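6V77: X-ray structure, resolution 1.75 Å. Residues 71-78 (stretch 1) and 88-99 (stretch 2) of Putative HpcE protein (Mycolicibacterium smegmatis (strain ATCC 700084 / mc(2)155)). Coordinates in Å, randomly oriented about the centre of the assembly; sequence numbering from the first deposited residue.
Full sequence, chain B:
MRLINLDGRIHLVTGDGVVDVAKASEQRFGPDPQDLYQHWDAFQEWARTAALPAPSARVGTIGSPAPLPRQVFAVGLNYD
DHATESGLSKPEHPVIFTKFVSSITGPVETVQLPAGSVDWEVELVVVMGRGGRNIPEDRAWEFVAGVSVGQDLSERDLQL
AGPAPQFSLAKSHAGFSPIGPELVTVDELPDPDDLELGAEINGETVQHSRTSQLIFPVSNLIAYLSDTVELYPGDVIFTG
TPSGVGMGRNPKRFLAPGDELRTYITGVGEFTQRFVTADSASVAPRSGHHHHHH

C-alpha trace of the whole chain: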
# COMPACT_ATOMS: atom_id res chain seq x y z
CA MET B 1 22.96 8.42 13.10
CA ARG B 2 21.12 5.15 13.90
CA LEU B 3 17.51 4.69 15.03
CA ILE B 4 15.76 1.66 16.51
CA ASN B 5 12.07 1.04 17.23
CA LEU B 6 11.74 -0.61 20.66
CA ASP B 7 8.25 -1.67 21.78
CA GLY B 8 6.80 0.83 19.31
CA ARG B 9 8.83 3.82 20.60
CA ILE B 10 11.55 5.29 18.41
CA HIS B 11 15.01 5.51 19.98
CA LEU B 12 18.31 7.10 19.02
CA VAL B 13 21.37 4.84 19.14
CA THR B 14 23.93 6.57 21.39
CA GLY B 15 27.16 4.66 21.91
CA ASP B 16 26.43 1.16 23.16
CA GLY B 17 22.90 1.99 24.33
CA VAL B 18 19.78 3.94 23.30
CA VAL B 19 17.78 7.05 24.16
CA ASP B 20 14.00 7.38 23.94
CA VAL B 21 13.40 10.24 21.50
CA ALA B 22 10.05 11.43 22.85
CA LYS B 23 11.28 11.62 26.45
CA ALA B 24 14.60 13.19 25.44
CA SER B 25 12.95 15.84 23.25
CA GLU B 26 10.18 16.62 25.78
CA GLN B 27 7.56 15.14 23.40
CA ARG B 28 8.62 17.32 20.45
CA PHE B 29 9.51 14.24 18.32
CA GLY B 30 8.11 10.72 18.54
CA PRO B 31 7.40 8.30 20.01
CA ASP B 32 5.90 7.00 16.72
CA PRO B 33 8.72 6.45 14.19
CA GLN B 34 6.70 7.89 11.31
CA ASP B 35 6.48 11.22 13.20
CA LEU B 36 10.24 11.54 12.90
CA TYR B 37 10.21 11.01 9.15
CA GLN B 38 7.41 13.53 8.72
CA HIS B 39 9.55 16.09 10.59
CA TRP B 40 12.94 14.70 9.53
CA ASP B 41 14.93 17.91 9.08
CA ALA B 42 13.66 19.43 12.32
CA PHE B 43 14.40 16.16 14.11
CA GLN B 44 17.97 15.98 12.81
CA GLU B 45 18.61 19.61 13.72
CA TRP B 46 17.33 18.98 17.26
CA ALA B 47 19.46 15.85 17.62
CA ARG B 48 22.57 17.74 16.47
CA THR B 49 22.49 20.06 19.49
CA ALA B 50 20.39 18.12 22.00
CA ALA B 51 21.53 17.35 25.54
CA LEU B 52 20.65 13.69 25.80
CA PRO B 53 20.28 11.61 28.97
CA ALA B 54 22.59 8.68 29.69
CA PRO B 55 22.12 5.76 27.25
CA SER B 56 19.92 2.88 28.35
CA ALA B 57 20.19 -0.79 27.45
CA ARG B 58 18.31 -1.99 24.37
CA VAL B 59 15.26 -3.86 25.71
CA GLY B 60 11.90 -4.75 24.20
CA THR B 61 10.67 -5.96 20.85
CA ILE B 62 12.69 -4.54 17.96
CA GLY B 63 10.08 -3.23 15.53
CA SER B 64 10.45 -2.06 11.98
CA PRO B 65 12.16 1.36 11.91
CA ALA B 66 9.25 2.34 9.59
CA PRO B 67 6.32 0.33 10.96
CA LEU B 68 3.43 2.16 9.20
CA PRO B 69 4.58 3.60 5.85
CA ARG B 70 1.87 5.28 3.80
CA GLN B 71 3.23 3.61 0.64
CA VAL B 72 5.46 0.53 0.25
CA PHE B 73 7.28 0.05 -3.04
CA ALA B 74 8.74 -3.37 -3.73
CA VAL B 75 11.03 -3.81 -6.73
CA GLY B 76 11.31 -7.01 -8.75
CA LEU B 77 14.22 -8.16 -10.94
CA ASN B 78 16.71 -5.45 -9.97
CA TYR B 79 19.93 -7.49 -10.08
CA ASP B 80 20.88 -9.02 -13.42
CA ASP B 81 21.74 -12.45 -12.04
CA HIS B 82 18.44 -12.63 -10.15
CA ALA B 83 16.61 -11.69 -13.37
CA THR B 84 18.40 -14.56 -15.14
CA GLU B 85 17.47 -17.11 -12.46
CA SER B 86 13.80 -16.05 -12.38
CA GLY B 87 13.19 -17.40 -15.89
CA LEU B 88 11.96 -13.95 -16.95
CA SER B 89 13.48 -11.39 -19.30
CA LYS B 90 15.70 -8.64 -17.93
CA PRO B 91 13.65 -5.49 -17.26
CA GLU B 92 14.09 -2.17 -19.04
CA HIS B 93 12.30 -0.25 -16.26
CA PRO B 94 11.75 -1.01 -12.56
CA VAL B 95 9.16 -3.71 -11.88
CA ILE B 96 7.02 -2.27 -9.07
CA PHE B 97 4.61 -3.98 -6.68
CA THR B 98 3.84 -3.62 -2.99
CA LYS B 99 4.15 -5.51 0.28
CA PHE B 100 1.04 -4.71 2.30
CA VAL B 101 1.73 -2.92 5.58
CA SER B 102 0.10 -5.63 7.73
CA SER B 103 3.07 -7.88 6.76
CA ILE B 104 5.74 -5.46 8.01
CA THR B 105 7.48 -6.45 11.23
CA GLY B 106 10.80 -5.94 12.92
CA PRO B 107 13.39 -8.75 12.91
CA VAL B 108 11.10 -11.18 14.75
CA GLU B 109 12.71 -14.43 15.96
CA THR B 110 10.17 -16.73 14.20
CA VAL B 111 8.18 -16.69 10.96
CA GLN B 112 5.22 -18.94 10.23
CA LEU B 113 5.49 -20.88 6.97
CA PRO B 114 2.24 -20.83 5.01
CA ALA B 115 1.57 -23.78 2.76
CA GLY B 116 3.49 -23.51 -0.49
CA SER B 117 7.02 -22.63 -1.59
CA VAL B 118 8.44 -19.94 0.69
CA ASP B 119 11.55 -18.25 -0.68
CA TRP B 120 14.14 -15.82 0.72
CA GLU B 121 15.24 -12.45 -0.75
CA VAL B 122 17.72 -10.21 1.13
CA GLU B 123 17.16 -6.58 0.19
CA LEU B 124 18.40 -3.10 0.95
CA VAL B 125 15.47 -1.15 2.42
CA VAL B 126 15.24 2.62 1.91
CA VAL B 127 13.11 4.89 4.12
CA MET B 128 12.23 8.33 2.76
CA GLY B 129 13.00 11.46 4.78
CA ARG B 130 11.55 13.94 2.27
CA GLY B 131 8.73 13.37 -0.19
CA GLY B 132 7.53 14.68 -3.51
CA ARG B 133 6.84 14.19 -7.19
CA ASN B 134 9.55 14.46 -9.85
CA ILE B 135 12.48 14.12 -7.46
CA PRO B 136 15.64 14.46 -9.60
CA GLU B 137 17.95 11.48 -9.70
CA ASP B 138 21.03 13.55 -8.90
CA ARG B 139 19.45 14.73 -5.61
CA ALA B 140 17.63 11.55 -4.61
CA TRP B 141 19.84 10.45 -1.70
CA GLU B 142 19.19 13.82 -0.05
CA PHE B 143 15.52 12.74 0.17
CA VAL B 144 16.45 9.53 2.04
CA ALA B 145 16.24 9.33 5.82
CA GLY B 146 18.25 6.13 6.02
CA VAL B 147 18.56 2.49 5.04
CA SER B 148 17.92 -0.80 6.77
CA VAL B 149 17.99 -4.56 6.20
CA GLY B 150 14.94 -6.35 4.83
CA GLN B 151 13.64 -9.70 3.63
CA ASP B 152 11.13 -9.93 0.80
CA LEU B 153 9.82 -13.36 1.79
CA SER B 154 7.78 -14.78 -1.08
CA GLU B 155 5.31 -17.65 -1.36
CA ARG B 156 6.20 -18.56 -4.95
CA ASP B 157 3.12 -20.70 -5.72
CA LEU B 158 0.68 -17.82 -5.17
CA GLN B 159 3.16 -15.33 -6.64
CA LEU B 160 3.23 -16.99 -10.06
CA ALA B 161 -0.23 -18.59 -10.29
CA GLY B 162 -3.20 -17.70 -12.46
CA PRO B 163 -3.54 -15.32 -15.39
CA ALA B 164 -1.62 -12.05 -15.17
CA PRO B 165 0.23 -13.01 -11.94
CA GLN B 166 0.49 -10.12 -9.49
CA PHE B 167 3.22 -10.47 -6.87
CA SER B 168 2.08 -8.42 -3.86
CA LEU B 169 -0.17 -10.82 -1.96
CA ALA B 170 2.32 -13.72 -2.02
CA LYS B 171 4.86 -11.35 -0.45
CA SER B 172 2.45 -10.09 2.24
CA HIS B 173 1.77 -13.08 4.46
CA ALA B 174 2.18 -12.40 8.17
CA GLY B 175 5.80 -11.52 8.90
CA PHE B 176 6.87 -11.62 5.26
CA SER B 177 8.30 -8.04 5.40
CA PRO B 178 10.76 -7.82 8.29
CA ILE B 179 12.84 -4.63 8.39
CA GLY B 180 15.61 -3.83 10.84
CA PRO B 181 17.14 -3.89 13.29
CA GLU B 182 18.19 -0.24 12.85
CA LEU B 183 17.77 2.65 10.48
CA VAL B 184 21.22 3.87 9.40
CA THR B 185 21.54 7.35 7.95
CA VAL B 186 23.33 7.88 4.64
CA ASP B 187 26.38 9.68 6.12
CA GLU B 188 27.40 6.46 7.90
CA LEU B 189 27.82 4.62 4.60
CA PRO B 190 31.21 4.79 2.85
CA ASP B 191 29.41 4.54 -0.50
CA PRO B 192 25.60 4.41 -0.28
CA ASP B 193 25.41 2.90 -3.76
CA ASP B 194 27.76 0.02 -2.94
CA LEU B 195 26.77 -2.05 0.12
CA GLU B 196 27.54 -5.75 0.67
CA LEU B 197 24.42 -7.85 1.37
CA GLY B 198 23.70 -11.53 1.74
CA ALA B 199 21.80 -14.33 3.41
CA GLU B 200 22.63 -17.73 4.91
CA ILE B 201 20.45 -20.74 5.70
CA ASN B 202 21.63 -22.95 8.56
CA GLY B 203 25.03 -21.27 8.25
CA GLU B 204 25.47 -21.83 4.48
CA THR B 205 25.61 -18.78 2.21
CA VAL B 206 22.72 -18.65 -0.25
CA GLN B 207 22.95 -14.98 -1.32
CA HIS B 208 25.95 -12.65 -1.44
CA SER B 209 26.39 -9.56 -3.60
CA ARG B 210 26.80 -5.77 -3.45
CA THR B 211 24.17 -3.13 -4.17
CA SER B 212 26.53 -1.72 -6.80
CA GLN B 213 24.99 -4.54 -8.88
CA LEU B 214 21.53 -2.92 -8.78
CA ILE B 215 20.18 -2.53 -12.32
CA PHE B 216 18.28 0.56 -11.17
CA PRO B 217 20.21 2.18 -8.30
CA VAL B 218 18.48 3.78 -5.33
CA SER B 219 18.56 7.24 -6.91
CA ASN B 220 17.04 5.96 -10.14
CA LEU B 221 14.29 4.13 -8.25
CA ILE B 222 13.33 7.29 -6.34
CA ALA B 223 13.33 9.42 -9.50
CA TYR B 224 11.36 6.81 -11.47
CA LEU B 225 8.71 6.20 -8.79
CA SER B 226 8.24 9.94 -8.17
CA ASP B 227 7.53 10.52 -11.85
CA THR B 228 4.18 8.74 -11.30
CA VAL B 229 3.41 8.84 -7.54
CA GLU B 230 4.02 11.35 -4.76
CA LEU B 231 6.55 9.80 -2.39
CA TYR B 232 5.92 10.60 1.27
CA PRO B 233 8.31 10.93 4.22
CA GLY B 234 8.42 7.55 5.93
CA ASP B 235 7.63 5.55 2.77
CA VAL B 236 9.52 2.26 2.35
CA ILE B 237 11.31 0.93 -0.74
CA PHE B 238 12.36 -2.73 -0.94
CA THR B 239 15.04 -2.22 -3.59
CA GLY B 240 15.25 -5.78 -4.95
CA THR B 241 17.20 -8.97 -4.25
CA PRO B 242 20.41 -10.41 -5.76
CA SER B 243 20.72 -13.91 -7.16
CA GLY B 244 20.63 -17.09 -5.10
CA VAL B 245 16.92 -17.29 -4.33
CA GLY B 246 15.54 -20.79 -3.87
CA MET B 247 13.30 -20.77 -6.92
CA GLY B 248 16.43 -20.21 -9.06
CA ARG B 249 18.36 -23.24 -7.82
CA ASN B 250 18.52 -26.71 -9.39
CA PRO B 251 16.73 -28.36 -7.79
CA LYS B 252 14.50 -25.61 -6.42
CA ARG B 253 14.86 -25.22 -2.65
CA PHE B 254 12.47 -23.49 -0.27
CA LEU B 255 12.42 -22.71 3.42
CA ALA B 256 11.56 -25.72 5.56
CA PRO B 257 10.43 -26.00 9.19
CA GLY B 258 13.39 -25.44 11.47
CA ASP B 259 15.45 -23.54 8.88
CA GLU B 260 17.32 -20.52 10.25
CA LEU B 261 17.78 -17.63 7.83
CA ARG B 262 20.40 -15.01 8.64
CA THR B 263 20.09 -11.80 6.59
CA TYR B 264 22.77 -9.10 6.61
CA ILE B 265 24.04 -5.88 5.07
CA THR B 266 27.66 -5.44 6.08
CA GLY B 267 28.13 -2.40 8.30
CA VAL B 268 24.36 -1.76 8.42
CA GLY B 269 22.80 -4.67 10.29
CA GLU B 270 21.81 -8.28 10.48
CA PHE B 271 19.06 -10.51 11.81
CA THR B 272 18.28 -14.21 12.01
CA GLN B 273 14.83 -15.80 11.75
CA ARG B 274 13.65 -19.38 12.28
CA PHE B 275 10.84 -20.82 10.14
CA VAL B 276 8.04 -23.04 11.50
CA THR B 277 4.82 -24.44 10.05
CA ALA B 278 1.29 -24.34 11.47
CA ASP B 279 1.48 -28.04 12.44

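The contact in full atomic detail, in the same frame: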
# COMPACT_ATOMS: atom_id res chain seq x y z
N GLN B 71 3.07 4.33 1.89
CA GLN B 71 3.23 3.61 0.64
C GLN B 71 4.45 2.72 0.79
O GLN B 71 5.46 3.15 1.36
CB GLN B 71 3.43 4.55 -0.55
CG GLN B 71 2.23 5.48 -0.76
CD GLN B 71 2.46 6.54 -1.82
OE1 GLN B 71 1.60 6.74 -2.70
NE2 GLN B 71 3.60 7.23 -1.77
N VAL B 72 4.35 1.49 0.28
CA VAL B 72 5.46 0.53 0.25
C VAL B 72 5.70 0.18 -1.21
O VAL B 72 4.80 -0.34 -1.88
CB VAL B 72 5.15 -0.74 1.04
CG1 VAL B 72 6.30 -1.76 0.88
CG2 VAL B 72 4.86 -0.43 2.50
N PHE B 73 6.91 0.40 -1.68
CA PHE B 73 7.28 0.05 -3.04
C PHE B 73 8.23 -1.12 -3.00
O PHE B 73 9.30 -1.04 -2.39
CB PHE B 73 7.93 1.24 -3.74
CG PHE B 73 7.04 2.43 -3.74
CD1 PHE B 73 6.02 2.54 -4.67
CD2 PHE B 73 7.17 3.39 -2.75
CE1 PHE B 73 5.15 3.63 -4.67
CE2 PHE B 73 6.30 4.52 -2.75
CZ PHE B 73 5.28 4.62 -3.69
N ALA B 74 7.86 -2.20 -3.67
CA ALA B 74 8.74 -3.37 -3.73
C ALA B 74 9.15 -3.57 -5.18
O ALA B 74 8.31 -3.52 -6.08
CB ALA B 74 8.06 -4.60 -3.16
N VAL B 75 10.44 -3.79 -5.40
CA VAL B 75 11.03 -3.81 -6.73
C VAL B 75 11.38 -5.25 -7.07
O VAL B 75 12.01 -5.94 -6.27
CB VAL B 75 12.27 -2.90 -6.78
CG1 VAL B 75 12.92 -2.95 -8.15
CG2 VAL B 75 11.88 -1.45 -6.38
N GLY B 76 10.92 -5.71 -8.24
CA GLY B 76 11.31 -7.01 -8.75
C GLY B 76 12.48 -6.90 -9.72
O GLY B 76 12.77 -5.82 -10.22
N LEU B 77 13.12 -8.03 -9.99
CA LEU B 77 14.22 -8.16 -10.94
C LEU B 77 15.10 -6.93 -11.03
O LEU B 77 15.10 -6.24 -12.05
CB LEU B 77 13.66 -8.48 -12.33
CG LEU B 77 12.67 -9.64 -12.38
CD1 LEU B 77 12.20 -9.88 -13.80
CD2 LEU B 77 13.26 -10.92 -11.78
N ASN B 78 15.86 -6.64 -9.98
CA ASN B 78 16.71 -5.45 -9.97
C ASN B 78 18.18 -5.79 -9.74
O ASN B 78 18.98 -4.92 -9.41
CB ASN B 78 16.21 -4.44 -8.93
CG ASN B 78 16.72 -3.03 -9.20
OD1 ASN B 78 17.24 -2.74 -10.28
ND2 ASN B 78 16.57 -2.14 -8.22
N LEU B 88 12.55 -15.07 -16.24
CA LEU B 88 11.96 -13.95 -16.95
C LEU B 88 13.04 -13.14 -17.65
O LEU B 88 14.23 -13.25 -17.36
CB LEU B 88 11.19 -13.05 -15.98
CG LEU B 88 10.06 -13.74 -15.21
CD1 LEU B 88 9.61 -12.88 -14.04
CD2 LEU B 88 8.89 -14.03 -16.14
N SER B 89 12.59 -12.30 -18.59
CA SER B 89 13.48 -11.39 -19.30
C SER B 89 13.98 -10.28 -18.38
O SER B 89 13.32 -9.92 -17.39
CB SER B 89 12.76 -10.79 -20.50
OG SER B 89 12.55 -11.78 -21.49
N LYS B 90 15.15 -9.74 -18.70
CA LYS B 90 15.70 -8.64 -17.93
C LYS B 90 14.85 -7.40 -18.16
O LYS B 90 14.46 -7.12 -19.30
CB LYS B 90 17.15 -8.35 -18.32
N PRO B 91 14.53 -6.65 -17.10
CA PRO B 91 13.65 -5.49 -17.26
C PRO B 91 14.37 -4.27 -17.81
O PRO B 91 15.56 -4.06 -17.57
CB PRO B 91 13.17 -5.23 -15.83
CG PRO B 91 14.34 -5.62 -15.00
CD PRO B 91 14.92 -6.85 -15.69
N GLU B 92 13.62 -3.46 -18.55
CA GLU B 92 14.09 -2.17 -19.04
C GLU B 92 13.68 -1.01 -18.13
O GLU B 92 14.25 0.07 -18.24
CB GLU B 92 13.56 -1.91 -20.45
N HIS B 93 12.70 -1.22 -17.26
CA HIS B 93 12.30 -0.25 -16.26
C HIS B 93 12.02 -1.01 -14.97
O HIS B 93 11.76 -2.21 -15.01
CB HIS B 93 11.05 0.52 -16.70
CG HIS B 93 11.23 1.24 -18.00
ND1 HIS B 93 11.83 2.48 -18.08
CD2 HIS B 93 10.93 0.88 -19.27
CE1 HIS B 93 11.87 2.86 -19.35
NE2 HIS B 93 11.33 1.90 -20.09
N PRO B 94 12.05 -0.33 -13.83
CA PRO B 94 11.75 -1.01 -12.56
C PRO B 94 10.39 -1.69 -12.56
O PRO B 94 9.38 -1.11 -12.98
CB PRO B 94 11.80 0.13 -11.54
CG PRO B 94 12.81 1.10 -12.14
CD PRO B 94 12.52 1.06 -13.61
N VAL B 95 10.38 -2.94 -12.09
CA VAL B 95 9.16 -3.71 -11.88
C VAL B 95 8.67 -3.40 -10.47
O VAL B 95 9.38 -3.65 -9.50
CB VAL B 95 9.44 -5.21 -12.05
CG1 VAL B 95 8.18 -6.02 -11.78
CG2 VAL B 95 9.99 -5.52 -13.44
N ILE B 96 7.47 -2.83 -10.35
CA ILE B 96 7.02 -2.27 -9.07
C ILE B 96 5.76 -2.99 -8.59
O ILE B 96 4.77 -3.08 -9.32
CB ILE B 96 6.78 -0.75 -9.17
CG1 ILE B 96 8.06 -0.02 -9.63
CG2 ILE B 96 6.25 -0.23 -7.83
CD1 ILE B 96 9.27 -0.16 -8.68
N PHE B 97 5.79 -3.44 -7.34
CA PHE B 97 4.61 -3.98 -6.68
C PHE B 97 4.65 -3.50 -5.23
O PHE B 97 5.39 -2.57 -4.88
CB PHE B 97 4.52 -5.51 -6.81
CG PHE B 97 5.80 -6.21 -6.53
CD1 PHE B 97 6.09 -6.64 -5.25
CD2 PHE B 97 6.72 -6.45 -7.54
CE1 PHE B 97 7.30 -7.30 -4.98
CE2 PHE B 97 7.93 -7.09 -7.27
CZ PHE B 97 8.21 -7.51 -6.00
N THR B 98 3.84 -4.09 -4.37
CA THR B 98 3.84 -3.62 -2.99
C THR B 98 3.94 -4.82 -2.06
O THR B 98 3.80 -5.98 -2.47
CB THR B 98 2.59 -2.76 -2.67
OG1 THR B 98 2.82 -2.05 -1.44
CG2 THR B 98 1.33 -3.64 -2.55
N LYS B 99 4.24 -4.53 -0.80
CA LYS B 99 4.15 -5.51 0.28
C LYS B 99 3.25 -4.85 1.31
O LYS B 99 3.60 -3.79 1.86
CB LYS B 99 5.54 -5.86 0.82
CG LYS B 99 6.35 -6.73 -0.15
CD LYS B 99 7.87 -6.72 0.11
CE LYS B 99 8.25 -7.49 1.36
NZ LYS B 99 7.80 -8.91 1.35
O HOH W 1 1.68 0.61 -0.38
O HOH W 2 13.12 -3.85 -11.59

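Where two short strands pair edge to edge, the backbone sets the spacing and the side chains must fit the hollows that remain. The pairing of residues 71-78 with 88-99 in this putative HpcE protein is a compact example. The strands run antiparallel, their directions 142° apart, and the two stretches together bury 663 Å², both sides summed.

The register is fixed at Ala 74 and Phe 97, which exchange a reciprocal pair of hydrogen bonds: Ala 74 N to Phe 97 O and Phe 97 N to Ala 74 O, both 2.8 Å and both nearly straight. One step along, Val 75 and Ile 96 form a non-hydrogen-bonded pair, and here the CA hydrogens help fill the gap, with Val 75 CA 3.2 Å from Val 95 O. Beyond it, Gly 76 N donates to Val 95 O at 2.9 Å, but the return link is made through a water, which accepts from Val 95 N at 2.9 Å and donates to Gly 76 O at 2.4 Å. At the other end a side chain takes over: Thr 98 OG1 donates to Val 72 O at 2.7 Å, while a second water bridges Val 72 N (2.9 Å) and the same Thr 98 OG1 (3.1 Å).

Shape matters most on the sheet face that carries Ala 74 and Phe 97. With chi1 at 46° (p), the Phe 97 ring swings back toward the opposing strand and lies across it. The small methyl of Ala 74 leaves room for this, its CB meeting Phe 97 CE1 at 3.3 Å, and Ala 74 O sits over one face of the ring. Farther along, the ring reaches Gly 76, whose N is 3.4 Å from Phe 97 CE2. Glycine supplies the hollow: a CB there would lie about 3.1 Å from Phe 97 CE2 and 3.5 Å from Val 95 CG1, both tight. The methyl of Ala 74 is also met by the Lys 99 chain, with Ala 74 CB to Lys 99 CD at 3.9 Å.

The face bearing Val 75 and Ile 96 is filled by branched aliphatics. Ile 96 bends its end toward the neighbouring strand, bringing CD1 to 3.7 Å from Val 75 CG2, while Ile 96 CG2 meets the edge of the Phe 73 ring, 4.2 Å from Phe 73 CD1.

Past the strands, Leu 77 provides the final bump. Its CD1 packs 4.0 Å from Leu 88 CD1, and its CB lies 3.9 Å from Pro 91 CD, so the leucine is received by the loop preceding the second strand, its CD1 also reaching the backbone, 3.8 Å from Ser 89 O.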